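Local coordinates for flavohemoglobin (Malassezia yamatoensis, PDB 6O0A), which binds heme and FAD and probably detoxifies nitric oxide as a dioxygenase, passing electrons from NAD(P)H through the flavin to the heme, at residues 169-174 with 209-214; 218-223 with 244-249; 236-241 with 249-254. All blocks are in the same frame, centred on the assembly; numbering follows the deposited sequence.

Contact 1 of 3, residues 169-174 with 209-214; sequences IVRAKF and SIYART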
loop_
_atom_site.group_PDB
_atom_site.type_symbol
_atom_site.label_atom_id
_atom_site.label_comp_id
_atom_site.label_asym_id
_atom_site.label_seq_id
_atom_site.Cartn_x
_atom_site.Cartn_y
_atom_site.Cartn_z
ATOM N N ILE A 169 1.671 14.375 -15.697
ATOM C CA ILE A 169 2.696 14.590 -14.689
ATOM C C ILE A 169 2.664 13.419 -13.716
ATOM O O ILE A 169 1.799 12.550 -13.798
ATOM C CB ILE A 169 2.537 15.948 -13.971
ATOM C CG1 ILE A 169 1.109 16.195 -13.477
ATOM C CG2 ILE A 169 2.935 17.068 -14.946
ATOM C CD1 ILE A 169 0.660 15.395 -12.241
ATOM N N VAL A 170 3.631 13.388 -12.796
ATOM C CA VAL A 170 3.608 12.390 -11.730
ATOM C C VAL A 170 3.238 12.984 -10.378
ATOM O O VAL A 170 2.805 12.230 -9.494
ATOM C CB VAL A 170 4.928 11.596 -11.631
ATOM C CG1 VAL A 170 5.135 10.770 -12.911
ATOM C CG2 VAL A 170 6.106 12.504 -11.380
ATOM N N ARG A 171 3.391 14.292 -10.186
ATOM C CA ARG A 171 2.862 14.959 -9.006
ATOM C C ARG A 171 2.645 16.427 -9.342
ATOM O O ARG A 171 3.260 16.971 -10.269
ATOM C CB ARG A 171 3.787 14.794 -7.795
ATOM C CG ARG A 171 5.240 15.143 -8.048
ATOM C CD ARG A 171 6.063 14.750 -6.831
ATOM N NE ARG A 171 7.489 14.989 -6.998
ATOM C CZ ARG A 171 8.353 14.064 -7.410
ATOM N NH1 ARG A 171 9.636 14.361 -7.521
ATOM N NH2 ARG A 171 7.930 12.843 -7.710
ATOM N N ALA A 172 1.740 17.055 -8.590
ATOM C CA ALA A 172 1.344 18.432 -8.856
ATOM C C ALA A 172 1.162 19.163 -7.534
ATOM O O ALA A 172 0.967 18.547 -6.487
ATOM C CB ALA A 172 0.056 18.505 -9.692
ATOM N N LYS A 173 1.206 20.495 -7.595
ATOM C CA LYS A 173 1.195 21.305 -6.381
ATOM C C LYS A 173 -0.222 21.460 -5.842
ATOM O O LYS A 173 -1.150 21.765 -6.600
ATOM C CB LYS A 173 1.800 22.682 -6.660
ATOM C CG LYS A 173 2.336 23.387 -5.421
ATOM C CD LYS A 173 3.564 22.683 -4.846
ATOM C CE LYS A 173 4.836 23.039 -5.597
ATOM N NZ LYS A 173 6.040 22.463 -4.928
ATOM N N PHE A 174 -0.382 21.241 -4.536
ATOM C CA PHE A 174 -1.645 21.432 -3.839
ATOM C C PHE A 174 -1.455 22.375 -2.660
ATOM O O PHE A 174 -0.363 22.475 -2.092
ATOM C CB PHE A 174 -2.225 20.096 -3.331
ATOM C CG PHE A 174 -2.940 19.306 -4.392
ATOM C CD1 PHE A 174 -2.231 18.699 -5.419
ATOM C CD2 PHE A 174 -4.320 19.169 -4.362
ATOM C CE1 PHE A 174 -2.882 17.972 -6.409
ATOM C CE2 PHE A 174 -4.989 18.441 -5.352
ATOM C CZ PHE A 174 -4.261 17.836 -6.374
ATOM N N SER A 209 0.360 9.629 -2.971
ATOM C CA SER A 209 1.618 9.959 -2.321
ATOM C C SER A 209 1.702 11.475 -2.186
ATOM O O SER A 209 1.494 12.198 -3.169
ATOM C CB SER A 209 2.825 9.434 -3.114
ATOM O OG SER A 209 2.919 8.016 -3.084
ATOM N N ILE A 210 1.959 11.946 -0.972
ATOM C CA ILE A 210 2.156 13.362 -0.699
ATOM C C ILE A 210 3.618 13.564 -0.313
ATOM O O ILE A 210 4.229 12.698 0.333
ATOM C CB ILE A 210 1.187 13.869 0.392
ATOM C CG1 ILE A 210 1.309 15.386 0.542
ATOM C CG2 ILE A 210 1.415 13.156 1.712
ATOM C CD1 ILE A 210 0.114 16.015 1.206
ATOM N N TYR A 211 4.171 14.709 -0.725
ATOM C CA TYR A 211 5.600 14.993 -0.659
ATOM C C TYR A 211 5.862 16.201 0.227
ATOM O O TYR A 211 5.210 17.237 0.077
ATOM C CB TYR A 211 6.162 15.266 -2.065
ATOM C CG TYR A 211 6.137 14.063 -2.977
ATOM C CD1 TYR A 211 4.932 13.571 -3.489
ATOM C CD2 TYR A 211 7.309 13.408 -3.315
ATOM C CE1 TYR A 211 4.909 12.455 -4.316
ATOM C CE2 TYR A 211 7.300 12.305 -4.154
ATOM C CZ TYR A 211 6.089 11.829 -4.646
ATOM O OH TYR A 211 6.077 10.720 -5.462
ATOM N N ALA A 212 6.845 16.079 1.115
ATOM C CA ALA A 212 7.370 17.242 1.822
ATOM C C ALA A 212 8.850 17.012 2.088
ATOM O O ALA A 212 9.362 15.898 1.950
ATOM C CB ALA A 212 6.614 17.503 3.125
ATOM N N ARG A 213 9.539 18.071 2.483
ATOM C CA ARG A 213 10.965 17.933 2.741
ATOM C C ARG A 213 11.222 17.612 4.205
ATOM O O ARG A 213 10.510 18.085 5.102
ATOM C CB ARG A 213 11.725 19.192 2.321
ATOM C CG ARG A 213 11.713 19.335 0.811
ATOM C CD ARG A 213 12.733 20.273 0.233
ATOM N NE ARG A 213 12.483 20.312 -1.202
ATOM C CZ ARG A 213 13.132 19.573 -2.097
ATOM N NH1 ARG A 213 14.114 18.768 -1.724
ATOM N NH2 ARG A 213 12.803 19.654 -3.377
ATOM N N THR A 214 12.228 16.764 4.431
ATOM C CA THR A 214 12.744 16.514 5.764
ATOM C C THR A 214 13.353 17.796 6.320
ATOM O O THR A 214 13.596 18.767 5.597
ATOM C CB THR A 214 13.815 15.425 5.723
ATOM O OG1 THR A 214 14.899 15.890 4.906
ATOM C CG2 THR A 214 13.261 14.152 5.122
HETATM O O HOH W 1 5.058 11.251 -7.973
#
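Arg171 reaches across to Tyr211 and lays the outer part of its side chain over one face of the phenol ring. Its CD stands 3.5 Å from the ring centroid and only 8° off the ring normal, a CH-pi contact over the middle of the face. Beyond CD the guanidinium slides toward the rim, where CZ comes within 3.8 Å of Tyr211 CE2. Guanidinium and ring planes are 24° apart, so the pair forms an offset stack with an off-centre cation-pi component, CZ lying 4.4 Å from the centroid of the Tyr211 ring. The Arg171 side chain is modelled in two conformers; the stack describes one of them and may not be permanently occupied. In it CG sits between the backbone N and C (chi1 50°), and the chain runs extended to NE, spanning two segments whose closest CA atoms, those of Arg171 and Ser209, are 8.4 Å apart.

In the antiparallel sheet of the FAD-binding barrel, strand 258-262 runs between 171-181 and 207-213, and Arg171 also touches its Asp260. Pro221 packs on the other face of the Tyr211 ring and Leu219 lies beside it, both from strand 219-225.

A water joins the polar ends. It donates to Val170 O, and accepts from Arg171 NH2 and from Tyr211 OH, the latter at 2.8 Å. This water lies at the guanidinium edge, in its plane. The stack therefore probably combines dispersion with a modest electrostatic term, and the shared water probably helps to fix the rotation of both groups.

Contact 2 of 3, residues 218-223 with 244-249; sequences LLQPRQ and GEMTTI. With FAD (flavin-adenine dinucleotide), chain B.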
loop_
_atom_site.group_PDB
_atom_site.type_symbol
_atom_site.label_atom_id
_atom_site.label_comp_id
_atom_site.label_asym_id
_atom_site.label_seq_id
_atom_site.Cartn_x
_atom_site.Cartn_y
_atom_site.Cartn_z
ATOM N N LEU A 218 15.548 16.911 2.252
ATOM C CA LEU A 218 15.277 15.840 1.285
ATOM C C LEU A 218 13.779 15.692 1.050
ATOM O O LEU A 218 13.010 15.550 2.008
ATOM C CB LEU A 218 15.834 14.499 1.772
ATOM C CG LEU A 218 17.346 14.300 1.704
ATOM C CD1 LEU A 218 17.708 12.966 2.307
ATOM C CD2 LEU A 218 17.815 14.386 0.257
ATOM N N LEU A 219 13.366 15.691 -0.223
ATOM C CA LEU A 219 11.961 15.468 -0.548
ATOM C C LEU A 219 11.613 14.000 -0.309
ATOM O O LEU A 219 12.339 13.102 -0.749
ATOM C CB LEU A 219 11.681 15.860 -2.002
ATOM C CG LEU A 219 10.187 15.997 -2.323
ATOM C CD1 LEU A 219 9.604 17.213 -1.630
ATOM C CD2 LEU A 219 9.960 16.071 -3.823
ATOM N N GLN A 220 10.518 13.756 0.406
ATOM C CA GLN A 220 10.149 12.391 0.779
ATOM C C GLN A 220 8.655 12.182 0.596
ATOM O O GLN A 220 7.863 13.024 1.038
ATOM C CB GLN A 220 10.531 12.089 2.225
ATOM C CG GLN A 220 12.017 12.044 2.467
ATOM C CD GLN A 220 12.591 10.717 2.052
ATOM O OE1 GLN A 220 12.480 9.736 2.783
ATOM N NE2 GLN A 220 13.193 10.669 0.875
ATOM N N PRO A 221 8.257 11.081 -0.034
ATOM C CA PRO A 221 6.830 10.755 -0.161
ATOM C C PRO A 221 6.325 9.803 0.916
ATOM O O PRO A 221 7.090 8.961 1.400
ATOM C CB PRO A 221 6.768 10.080 -1.537
ATOM C CG PRO A 221 8.061 9.310 -1.577
ATOM C CD PRO A 221 9.097 10.213 -0.878
ATOM N N ARG A 222 5.052 9.933 1.298
ATOM C CA ARG A 222 4.333 8.902 2.045
ATOM C C ARG A 222 2.949 8.764 1.424
ATOM O O ARG A 222 2.423 9.720 0.852
ATOM C CB ARG A 222 4.196 9.254 3.531
ATOM C CG ARG A 222 5.520 9.482 4.288
ATOM C CD ARG A 222 6.339 8.201 4.359
ATOM N NE ARG A 222 7.485 8.293 5.278
ATOM C CZ ARG A 222 8.754 8.459 4.911
ATOM N NH1 ARG A 222 9.085 8.571 3.628
ATOM N NH2 ARG A 222 9.704 8.501 5.834
ATOM N N GLN A 223 2.351 7.577 1.563
ATOM C CA GLN A 223 1.022 7.300 1.014
ATOM C C GLN A 223 -0.069 7.465 2.063
ATOM O O GLN A 223 0.105 7.071 3.221
ATOM C CB GLN A 223 0.941 5.887 0.434
ATOM C CG GLN A 223 1.849 5.675 -0.778
ATOM C CD GLN A 223 3.301 5.496 -0.387
ATOM O OE1 GLN A 223 3.620 4.684 0.482
ATOM N NE2 GLN A 223 4.200 6.237 -1.054
ATOM N N GLY A 244 8.444 8.035 13.317
ATOM C CA GLY A 244 8.587 8.236 11.895
ATOM C C GLY A 244 9.164 9.605 11.587
ATOM O O GLY A 244 9.223 10.505 12.427
ATOM N N GLU A 245 9.599 9.762 10.344
ATOM C CA GLU A 245 10.201 11.041 9.995
ATOM C C GLU A 245 9.189 12.059 9.465
ATOM O O GLU A 245 9.283 13.252 9.793
ATOM C CB GLU A 245 11.314 10.827 8.964
ATOM C CG GLU A 245 11.998 12.127 8.597
ATOM C CD GLU A 245 13.346 11.932 7.954
ATOM O OE1 GLU A 245 13.596 10.879 7.314
ATOM O OE2 GLU A 245 14.167 12.851 8.107
ATOM N N MET A 246 8.212 11.631 8.661
ATOM C CA MET A 246 7.430 12.594 7.893
ATOM C C MET A 246 6.081 12.952 8.510
ATOM O O MET A 246 5.567 14.032 8.204
ATOM C CB MET A 246 7.203 12.096 6.458
ATOM C CG MET A 246 8.499 11.899 5.647
ATOM S SD MET A 246 9.561 13.363 5.664
ATOM C CE MET A 246 8.531 14.588 4.885
ATOM N N THR A 247 5.473 12.108 9.354
ATOM C CA THR A 247 4.138 12.496 9.822
ATOM C C THR A 247 4.182 13.741 10.704
ATOM O O THR A 247 3.274 14.576 10.625
ATOM C CB THR A 247 3.419 11.345 10.550
ATOM O OG1 THR A 247 4.286 10.737 11.497
ATOM C CG2 THR A 247 2.944 10.310 9.552
ATOM N N THR A 248 5.237 13.924 11.509
ATOM C CA THR A 248 5.344 15.175 12.245
ATOM C C THR A 248 5.429 16.364 11.292
ATOM O O THR A 248 4.829 17.415 11.558
ATOM C CB THR A 248 6.535 15.133 13.207
ATOM O OG1 THR A 248 6.511 16.296 14.043
ATOM C CG2 THR A 248 7.860 15.051 12.455
ATOM N N ILE A 249 6.130 16.207 10.163
ATOM C CA ILE A 249 6.265 17.294 9.201
ATOM C C ILE A 249 4.933 17.590 8.521
ATOM O O ILE A 249 4.530 18.754 8.409
ATOM C CB ILE A 249 7.391 16.961 8.201
ATOM C CG1 ILE A 249 8.735 17.016 8.938
ATOM C CG2 ILE A 249 7.381 17.953 7.043
ATOM C CD1 ILE A 249 9.923 16.501 8.145
HETATM P PA FAD B . 8.478 6.491 8.705
HETATM O O1A FAD B . 9.544 7.521 8.710
HETATM O O2A FAD B . 8.157 5.896 7.362
HETATM O O5B FAD B . 8.860 5.316 9.717
HETATM C C5B FAD B . 8.083 4.104 9.739
HETATM C C4B FAD B . 8.753 3.200 10.742
HETATM O O4B FAD B . 10.119 2.971 10.329
HETATM C C3B FAD B . 8.870 3.770 12.144
HETATM O O3B FAD B . 7.693 3.551 12.918
HETATM C C2B FAD B . 10.055 2.981 12.709
HETATM O O2B FAD B . 9.655 1.706 13.199
HETATM C C1B FAD B . 10.945 2.804 11.471
HETATM N N9A FAD B . 12.043 3.764 11.396
HETATM C C8A FAD B . 11.943 5.099 11.113
HETATM N N7A FAD B . 13.082 5.745 11.179
HETATM C C5A FAD B . 13.994 4.765 11.536
HETATM C C6A FAD B . 15.367 4.817 11.836
HETATM N N6A FAD B . 16.093 5.941 11.793
HETATM N N1A FAD B . 15.973 3.667 12.208
HETATM C C2A FAD B . 15.248 2.545 12.260
HETATM N N3A FAD B . 13.945 2.375 12.008
HETATM C C4A FAD B . 13.371 3.532 11.658
HETATM N N1 FAD B . -1.155 6.379 7.353
HETATM C C2 FAD B . -2.127 7.162 7.911
HETATM O O2 FAD B . -1.946 7.765 8.977
HETATM N N3 FAD B . -3.354 7.288 7.265
HETATM C C4 FAD B . -3.705 6.690 6.069
HETATM O O4 FAD B . -4.813 6.888 5.569
HETATM C C4X FAD B . -2.670 5.868 5.488
HETATM N N5 FAD B . -2.921 5.265 4.356
HETATM C C5X FAD B . -1.921 4.475 3.800
HETATM C C6 FAD B . -2.176 3.811 2.600
HETATM C C7 FAD B . -1.204 3.018 1.995
HETATM C C7M FAD B . -1.526 2.282 0.718
HETATM C C8 FAD B . 0.062 2.900 2.593
HETATM C C8M FAD B . 1.152 2.084 1.952
HETATM C C9 FAD B . 0.315 3.551 3.796
HETATM C C9A FAD B . -0.665 4.324 4.411
HETATM N N10 FAD B . -0.435 4.989 5.636
HETATM C C10 FAD B . -1.421 5.768 6.203
HETATM C "C1'" FAD B . 0.887 4.939 6.282
HETATM C "C2'" FAD B . 1.806 6.063 5.814
HETATM O "O2'" FAD B . 2.068 5.914 4.419
HETATM C "C3'" FAD B . 3.126 6.094 6.590
HETATM O "O3'" FAD B . 3.733 4.804 6.536
HETATM C "C4'" FAD B . 2.961 6.500 8.054
HETATM O "O4'" FAD B . 2.214 7.716 8.110
HETATM C "C5'" FAD B . 4.287 6.651 8.774
HETATM O "O5'" FAD B . 5.063 7.669 8.103
HETATM P P FAD B . 6.283 8.316 8.905
HETATM O O1P FAD B . 5.897 9.103 10.107
HETATM O O2P FAD B . 7.056 9.137 7.910
HETATM O O3P FAD B . 7.163 7.075 9.379
HETATM O O HOH W 2 12.396 9.192 5.415
#
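Strand 219-223 passes the N-terminal part of helix 246-251 with Arg222 and Met246 nearest, their CA atoms 7.6 Å apart. The CB atoms of Gln220 and Arg222 point toward the helix, while Leu219 and Pro221 turn theirs away. Met246 fills the gap: its CG lies over the centre of one guanidinium face of Arg222, 3.5 Å from CZ, and the two side chains cross at about a right angle. A bend at chi2 (-52°) carries the Met246 sulfur toward Gln220, whose CB it meets at 3.8 Å.

With one face against the thioether chain, Arg222 uses its edge for polar partners. NE donates to FAD O2P at 2.8 Å and NH2 to FAD O1A, so one guanidinium bridges both phosphates of the cofactor; NH1 turns back to Pro221 O, reaching it from above the carbonyl plane. Arg222 corresponds to the arginine of the RxYS flavin-binding motif of the ferredoxin-NADP+ reductase family, which here reads Arg-Gln-Phe-Thr, and the turn beginning at Gly244 supplies a further part of the pyrophosphate site. There the successive amides of Glu245, Met246 and Thr247 donate to O1A, O2P and O1P, the first nearly straight at 168°, and Thr247 OG1 adds a bond of 2.7 Å to FAD O1P. The amides at the N-terminal end of the helix and the arginine charge would together be expected to stabilise the phosphates.

On the flank away from the ribityl chain, a water in the guanidinium plane accepts from Arg222 NH2 and donates to Gln220 OE1 and Glu245 OE1. Both side chains also bind Arg64: Gln220 OE1 accepts from its backbone N, and Glu245 OE2 forms a salt bridge with its NH1.

Contact 3 of 3, residues 236-241 with 249-254; sequences IAIKLD and IFQNQE. With FAD (flavin-adenine dinucleotide), chain B.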
loop_
_atom_site.group_PDB
_atom_site.type_symbol
_atom_site.label_atom_id
_atom_site.label_comp_id
_atom_site.label_asym_id
_atom_site.label_seq_id
_atom_site.Cartn_x
_atom_site.Cartn_y
_atom_site.Cartn_z
ATOM N N ILE A 236 -7.125 13.574 3.302
ATOM C CA ILE A 236 -6.435 12.473 3.962
ATOM C C ILE A 236 -6.443 12.726 5.467
ATOM O O ILE A 236 -6.525 13.871 5.925
ATOM C CB ILE A 236 -4.977 12.301 3.459
ATOM C CG1 ILE A 236 -4.174 13.586 3.736
ATOM C CG2 ILE A 236 -4.969 11.952 1.969
ATOM C CD1 ILE A 236 -2.693 13.482 3.321
ATOM N N ALA A 237 -6.353 11.646 6.242
ATOM C CA ALA A 237 -6.243 11.726 7.697
ATOM C C ALA A 237 -4.956 11.040 8.116
ATOM O O ALA A 237 -4.780 9.840 7.873
ATOM C CB ALA A 237 -7.451 11.068 8.386
ATOM N N ILE A 238 -4.056 11.804 8.734
ATOM C CA ILE A 238 -2.708 11.349 9.038
ATOM C C ILE A 238 -2.597 11.111 10.539
ATOM O O ILE A 238 -2.807 12.028 11.339
ATOM C CB ILE A 238 -1.666 12.374 8.565
ATOM C CG1 ILE A 238 -1.802 12.628 7.058
ATOM C CG2 ILE A 238 -0.237 11.907 8.937
ATOM C CD1 ILE A 238 -0.777 13.659 6.495
ATOM N N LYS A 239 -2.231 9.891 10.914
ATOM C CA LYS A 239 -1.925 9.566 12.297
ATOM C C LYS A 239 -0.443 9.788 12.553
ATOM O O LYS A 239 0.400 9.349 11.760
ATOM C CB LYS A 239 -2.289 8.117 12.599
ATOM C CG LYS A 239 -2.027 7.713 14.033
ATOM C CD LYS A 239 -2.673 6.381 14.330
ATOM C CE LYS A 239 -2.557 6.048 15.812
ATOM N NZ LYS A 239 -3.493 4.953 16.181
ATOM N N LEU A 240 -0.126 10.442 13.670
ATOM C CA LEU A 240 1.272 10.696 14.006
ATOM C C LEU A 240 1.979 9.391 14.338
ATOM O O LEU A 240 1.510 8.607 15.169
ATOM C CB LEU A 240 1.367 11.670 15.187
ATOM C CG LEU A 240 2.794 12.029 15.602
ATOM C CD1 LEU A 240 3.470 12.748 14.440
ATOM C CD2 LEU A 240 2.815 12.878 16.878
ATOM N N ASP A 241 3.111 9.144 13.668
ATOM C CA ASP A 241 4.013 8.085 14.078
ATOM C C ASP A 241 5.143 8.751 14.846
ATOM O O ASP A 241 5.964 9.449 14.234
ATOM C CB ASP A 241 4.551 7.315 12.871
ATOM C CG ASP A 241 5.481 6.159 13.261
ATOM O OD1 ASP A 241 5.895 6.072 14.440
ATOM O OD2 ASP A 241 5.811 5.338 12.370
ATOM N N ILE A 249 6.130 16.207 10.163
ATOM C CA ILE A 249 6.265 17.294 9.201
ATOM C C ILE A 249 4.933 17.590 8.521
ATOM O O ILE A 249 4.530 18.754 8.409
ATOM C CB ILE A 249 7.391 16.961 8.201
ATOM C CG1 ILE A 249 8.735 17.016 8.938
ATOM C CG2 ILE A 249 7.381 17.953 7.043
ATOM C CD1 ILE A 249 9.923 16.501 8.145
ATOM N N PHE A 250 4.210 16.550 8.090
ATOM C CA PHE A 250 2.908 16.769 7.471
ATOM C C PHE A 250 1.929 17.411 8.456
ATOM O O PHE A 250 1.184 18.321 8.092
ATOM C CB PHE A 250 2.329 15.446 6.953
ATOM C CG PHE A 250 3.091 14.841 5.810
ATOM C CD1 PHE A 250 3.430 15.596 4.693
ATOM C CD2 PHE A 250 3.428 13.489 5.831
ATOM C CE1 PHE A 250 4.119 15.016 3.623
ATOM C CE2 PHE A 250 4.129 12.912 4.778
ATOM C CZ PHE A 250 4.471 13.669 3.675
ATOM N N GLN A 251 1.922 16.955 9.713
ATOM C CA GLN A 251 0.948 17.498 10.659
ATOM C C GLN A 251 1.273 18.912 11.091
ATOM O O GLN A 251 0.404 19.594 11.640
ATOM C CB GLN A 251 0.841 16.623 11.911
ATOM C CG GLN A 251 0.241 15.264 11.683
ATOM C CD GLN A 251 -0.135 14.611 12.992
ATOM O OE1 GLN A 251 0.354 15.008 14.059
ATOM N NE2 GLN A 251 -1.031 13.616 12.927
ATOM N N ASN A 252 2.498 19.379 10.882
ATOM C CA ASN A 252 2.825 20.730 11.292
ATOM C C ASN A 252 2.736 21.731 10.147
ATOM O O ASN A 252 3.135 22.881 10.317
ATOM C CB ASN A 252 4.198 20.752 11.957
ATOM C CG ASN A 252 4.126 20.319 13.409
ATOM O OD1 ASN A 252 4.126 21.151 14.316
ATOM N ND2 ASN A 252 4.011 19.012 13.636
ATOM N N GLN A 253 2.186 21.331 9.005
ATOM C CA GLN A 253 1.938 22.273 7.921
ATOM C C GLN A 253 0.794 23.207 8.284
ATOM O O GLN A 253 -0.233 22.779 8.817
ATOM C CB GLN A 253 1.588 21.521 6.638
ATOM C CG GLN A 253 2.638 20.544 6.189
ATOM C CD GLN A 253 3.918 21.234 5.738
ATOM O OE1 GLN A 253 3.887 22.177 4.945
ATOM N NE2 GLN A 253 5.043 20.782 6.260
ATOM N N GLU A 254 0.962 24.488 7.984
ATOM C CA GLU A 254 -0.096 25.446 8.253
ATOM C C GLU A 254 -1.036 25.548 7.059
ATOM O O GLU A 254 -0.653 25.271 5.920
ATOM C CB GLU A 254 0.494 26.815 8.583
ATOM C CG GLU A 254 1.414 26.771 9.793
ATOM C CD GLU A 254 1.718 28.142 10.356
ATOM O OE1 GLU A 254 2.288 28.980 9.623
ATOM O OE2 GLU A 254 1.377 28.377 11.535
HETATM P PA FAD B . 8.478 6.491 8.705
HETATM O O1A FAD B . 9.544 7.521 8.710
HETATM O O2A FAD B . 8.157 5.896 7.362
HETATM O O5B FAD B . 8.860 5.316 9.717
HETATM C C5B FAD B . 8.083 4.104 9.739
HETATM C C4B FAD B . 8.753 3.200 10.742
HETATM O O4B FAD B . 10.119 2.971 10.329
HETATM C C3B FAD B . 8.870 3.770 12.144
HETATM O O3B FAD B . 7.693 3.551 12.918
HETATM C C2B FAD B . 10.055 2.981 12.709
HETATM O O2B FAD B . 9.655 1.706 13.199
HETATM C C1B FAD B . 10.945 2.804 11.471
HETATM N N9A FAD B . 12.043 3.764 11.396
HETATM C C8A FAD B . 11.943 5.099 11.113
HETATM N N7A FAD B . 13.082 5.745 11.179
HETATM C C5A FAD B . 13.994 4.765 11.536
HETATM C C6A FAD B . 15.367 4.817 11.836
HETATM N N6A FAD B . 16.093 5.941 11.793
HETATM N N1A FAD B . 15.973 3.667 12.208
HETATM C C2A FAD B . 15.248 2.545 12.260
HETATM N N3A FAD B . 13.945 2.375 12.008
HETATM C C4A FAD B . 13.371 3.532 11.658
HETATM N N1 FAD B . -1.155 6.379 7.353
HETATM C C2 FAD B . -2.127 7.162 7.911
HETATM O O2 FAD B . -1.946 7.765 8.977
HETATM N N3 FAD B . -3.354 7.288 7.265
HETATM C C4 FAD B . -3.705 6.690 6.069
HETATM O O4 FAD B . -4.813 6.888 5.569
HETATM C C4X FAD B . -2.670 5.868 5.488
HETATM N N5 FAD B . -2.921 5.265 4.356
HETATM C C5X FAD B . -1.921 4.475 3.800
HETATM C C6 FAD B . -2.176 3.811 2.600
HETATM C C7 FAD B . -1.204 3.018 1.995
HETATM C C7M FAD B . -1.526 2.282 0.718
HETATM C C8 FAD B . 0.062 2.900 2.593
HETATM C C8M FAD B . 1.152 2.084 1.952
HETATM C C9 FAD B . 0.315 3.551 3.796
HETATM C C9A FAD B . -0.665 4.324 4.411
HETATM N N10 FAD B . -0.435 4.989 5.636
HETATM C C10 FAD B . -1.421 5.768 6.203
HETATM C "C1'" FAD B . 0.887 4.939 6.282
HETATM C "C2'" FAD B . 1.806 6.063 5.814
HETATM O "O2'" FAD B . 2.068 5.914 4.419
HETATM C "C3'" FAD B . 3.126 6.094 6.590
HETATM O "O3'" FAD B . 3.733 4.804 6.536
HETATM C "C4'" FAD B . 2.961 6.500 8.054
HETATM O "O4'" FAD B . 2.214 7.716 8.110
HETATM C "C5'" FAD B . 4.287 6.651 8.774
HETATM O "O5'" FAD B . 5.063 7.669 8.103
HETATM P P FAD B . 6.283 8.316 8.905
HETATM O O1P FAD B . 5.897 9.103 10.107
HETATM O O2P FAD B . 7.056 9.137 7.910
HETATM O O3P FAD B . 7.163 7.075 9.379
#
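Gln251 provides the polar link between the two segments. Its NE2 donates to Ile238 O at 2.9 Å, with an N-H...O angle of 138°; the acceptor lies in the plane of the glutamine amide, whereas the donor stands well above the plane of the Ile238 carbonyl. The chain is extended beyond CG (chi2 -166°), which carries the amide from the last turn of helix 246-251 to the end of strand 234-239, on the side where it pairs with strand 186-193. The same NE2 also donates to Asp185 O, so the amide joins the strand and the approach to its neighbour.

Van der Waals contacts accompany this bond. In the apolar pair, Ile238 sends CD1 to Phe250 CB at 3.6 Å, the two side chains crossing at about a right angle, while the Phe250 ring reaches on to Ile210 and Ala212 of strand 207-213. Leu240 lies across the glutamine, its CB resting 3.7 Å from Gln251 OE1.

Cofactor contacts come from the strand's backbone and from Asp241, two residues past its end. Lys239 N donates to FAD O2 at 2.9 Å in an almost straight bond (176°), and FAD N3 donates to Ala237 O, a complementary pair reading the pyrimidine edge of the isoalloxazine. Asp241 OD2 accepts from the ribose hydroxyl O3B, 2.7 Å away.

At the helix end, Ile249 O takes Asn252 N and Gln253 NE2 from opposite faces of its plane. With Ile238 O held by the glutamine while the adjacent Ala237 O and Lys239 N engage the flavin, the helix probably steadies the very strand that positions the pyrimidine edge.

All three contacts belong to the antiparallel barrel of the FAD-binding domain. Contact 1 closes along the chain before the others open, whereas contacts 2 and 3 interleave, both using helix 246-251 and sharing Ile249. Their centres lie about 9 Å apart; contact 1 is about 11 Å from contact 2 and 14 Å from contact 3. Strand 207-213 of contact 1 pairs with strand 219-225 of contact 2, while Phe250 of contact 3 packs on Ala212. Thr247 OG1 bonds to Asp241 N, tying contact 2 to contact 3. One short helix thus connects outermost strands 219-225 and 234-239, so that the two contacts probably place different parts of one FAD relative to each other.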